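Local coordinates for protein pelota homolog (Archaeoglobus fulgidus, PDB 3OBY) that may recognise stalled ribosomes, cleave their mRNA endonucleolytically and help release non-functional ribosomes, at residues A[134-139]-A[171-176]. Residues are numbered along the deposited sequence; the frame is centred on the assembly and turned at random.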
loop_
_atom_site.group_PDB
_atom_site.type_symbol
_atom_site.label_atom_id
_atom_site.label_comp_id
_atom_site.label_asym_id
_atom_site.label_seq_id
_atom_site.Cartn_x
_atom_site.Cartn_y
_atom_site.Cartn_z
ATOM N N LEU A 134 -1.319 -13.445 -17.631
ATOM C CA LEU A 134 -1.669 -14.311 -18.749
ATOM C C LEU A 134 -2.217 -13.528 -19.925
ATOM O O LEU A 134 -3.278 -12.910 -19.832
ATOM C CB LEU A 134 -2.720 -15.330 -18.322
ATOM C CG LEU A 134 -3.346 -16.102 -19.487
ATOM C CD1 LEU A 134 -2.404 -17.211 -19.903
ATOM C CD2 LEU A 134 -4.688 -16.683 -19.079
ATOM N N THR A 135 -1.491 -13.552 -21.034
ATOM C CA THR A 135 -1.944 -12.875 -22.240
ATOM C C THR A 135 -2.532 -13.984 -23.094
ATOM O O THR A 135 -1.905 -15.027 -23.274
ATOM C CB THR A 135 -0.783 -12.212 -22.982
ATOM O OG1 THR A 135 0.289 -13.150 -23.130
ATOM C CG2 THR A 135 -0.298 -10.995 -22.216
ATOM N N ILE A 136 -3.740 -13.774 -23.600
ATOM C CA ILE A 136 -4.397 -14.798 -24.396
ATOM C C ILE A 136 -5.162 -14.244 -25.586
ATOM O O ILE A 136 -5.750 -13.161 -25.532
ATOM C CB ILE A 136 -5.374 -15.619 -23.527
ATOM C CG1 ILE A 136 -5.818 -16.879 -24.272
ATOM C CG2 ILE A 136 -6.591 -14.774 -23.177
ATOM C CD1 ILE A 136 -6.737 -17.783 -23.459
ATOM N N GLU A 137 -5.142 -15.014 -26.664
ATOM C CA GLU A 137 -5.823 -14.669 -27.899
ATOM C C GLU A 137 -6.178 -16.017 -28.511
ATOM O O GLU A 137 -5.589 -17.031 -28.138
ATOM C CB GLU A 137 -4.883 -13.899 -28.825
ATOM C CG GLU A 137 -3.811 -14.757 -29.475
ATOM C CD GLU A 137 -2.751 -13.933 -30.175
ATOM O OE1 GLU A 137 -3.111 -13.068 -31.001
ATOM O OE2 GLU A 137 -1.554 -14.153 -29.898
ATOM N N GLU A 138 -7.130 -16.034 -29.437
ATOM C CA GLU A 138 -7.548 -17.281 -30.071
ATOM C C GLU A 138 -6.404 -18.256 -30.323
ATOM O O GLU A 138 -5.441 -17.932 -31.016
ATOM C CB GLU A 138 -8.262 -17.006 -31.398
ATOM C CG GLU A 138 -9.732 -16.634 -31.274
ATOM C CD GLU A 138 -10.472 -16.761 -32.599
ATOM O OE1 GLU A 138 -10.087 -16.071 -33.567
ATOM O OE2 GLU A 138 -11.436 -17.555 -32.673
ATOM N N GLY A 139 -6.522 -19.446 -29.740
ATOM C CA GLY A 139 -5.524 -20.486 -29.914
ATOM C C GLY A 139 -4.104 -20.239 -29.437
ATOM O O GLY A 139 -3.188 -20.951 -29.846
ATOM N N GLU A 171 -11.352 -25.970 -25.787
ATOM C CA GLU A 171 -10.770 -26.724 -24.687
ATOM C C GLU A 171 -9.309 -26.357 -24.537
ATOM O O GLU A 171 -8.542 -27.023 -23.841
ATOM C CB GLU A 171 -10.926 -28.230 -24.887
ATOM C CG GLU A 171 -11.618 -28.888 -23.705
ATOM C CD GLU A 171 -11.531 -28.040 -22.436
ATOM O OE1 GLU A 171 -12.106 -26.928 -22.416
ATOM O OE2 GLU A 171 -10.888 -28.481 -21.461
ATOM N N PHE A 172 -8.943 -25.284 -25.225
ATOM C CA PHE A 172 -7.607 -24.727 -25.186
ATOM C C PHE A 172 -7.573 -24.125 -23.779
ATOM O O PHE A 172 -6.572 -24.210 -23.058
ATOM C CB PHE A 172 -7.504 -23.651 -26.277
ATOM C CG PHE A 172 -6.329 -22.733 -26.140
ATOM C CD1 PHE A 172 -5.033 -23.231 -26.110
ATOM C CD2 PHE A 172 -6.522 -21.357 -26.038
ATOM C CE1 PHE A 172 -3.944 -22.372 -25.990
ATOM C CE2 PHE A 172 -5.439 -20.489 -25.917
ATOM C CZ PHE A 172 -4.145 -21.001 -25.887
ATOM N N PHE A 173 -8.717 -23.558 -23.394
ATOM C CA PHE A 173 -8.917 -22.933 -22.091
ATOM C C PHE A 173 -8.618 -23.896 -20.951
ATOM O O PHE A 173 -7.801 -23.608 -20.073
ATOM C CB PHE A 173 -10.364 -22.445 -21.964
ATOM C CG PHE A 173 -10.694 -21.259 -22.829
ATOM C CD1 PHE A 173 -9.794 -20.792 -23.785
ATOM C CD2 PHE A 173 -11.915 -20.609 -22.691
ATOM C CE1 PHE A 173 -10.105 -19.697 -24.590
ATOM C CE2 PHE A 173 -12.238 -19.512 -23.491
ATOM C CZ PHE A 173 -11.330 -19.055 -24.443
ATOM N N GLY A 174 -9.301 -25.035 -20.962
ATOM C CA GLY A 174 -9.096 -26.027 -19.926
ATOM C C GLY A 174 -7.632 -26.325 -19.683
ATOM O O GLY A 174 -7.199 -26.425 -18.536
ATOM N N GLU A 175 -6.866 -26.467 -20.762
ATOM C CA GLU A 175 -5.440 -26.763 -20.660
ATOM C C GLU A 175 -4.681 -25.614 -20.007
ATOM O O GLU A 175 -3.813 -25.839 -19.164
ATOM C CB GLU A 175 -4.859 -27.050 -22.046
ATOM C CG GLU A 175 -5.369 -28.335 -22.680
ATOM C CD GLU A 175 -4.811 -28.562 -24.070
ATOM O OE1 GLU A 175 -4.061 -27.692 -24.561
ATOM O OE2 GLU A 175 -5.123 -29.610 -24.676
ATOM N N VAL A 176 -5.009 -24.387 -20.403
ATOM C CA VAL A 176 -4.361 -23.207 -19.841
ATOM C C VAL A 176 -4.676 -23.135 -18.354
ATOM O O VAL A 176 -3.778 -22.972 -17.520
ATOM C CB VAL A 176 -4.874 -21.907 -20.504
ATOM C CG1 VAL A 176 -4.201 -20.696 -19.874
ATOM C CG2 VAL A 176 -4.605 -21.943 -21.993
#
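Strand 134-137 and the first turn of the helix, 172-176, run nearly antiparallel at 169°, their axes 11.5 Å apart at closest approach, a spacing bridged by side chains with no hydrogen bond between the segments. Phe172, its CG anti to the backbone N (chi1 165°), extends its ring toward the turn after the strand. There Gly139 lies over one face: its CA sits 4.2 Å from the Phe172 ring centroid and 16° off the ring normal, in a CH-pi contact. On the opposite face, Val176 CG2 stands 4.0 Å above the centre of the Phe172 ring, so the aromatic is sandwiched between the turn and its own helix. Ile136, extended in both torsions, meets Phe172 tip to tip, CD1 to CE2 at 3.9 Å; the same CD1 lies 4.0 Å from CE1 of Phe173, whose side chain crosses at about a right angle. One turn on in the helix, the Leu134 and Val176 side chains cross obliquely, Leu134 CD1 3.9 Å from Val176 CG1. Helix 172-183 thus starts over the turn of the beta-hairpin 131-137/140-147 and packs along the middle strand of a mixed sheet, with Ala141 and Phe155 bordering the contact and Phe200 of helix 196-207 meeting Phe173 edge-to-face.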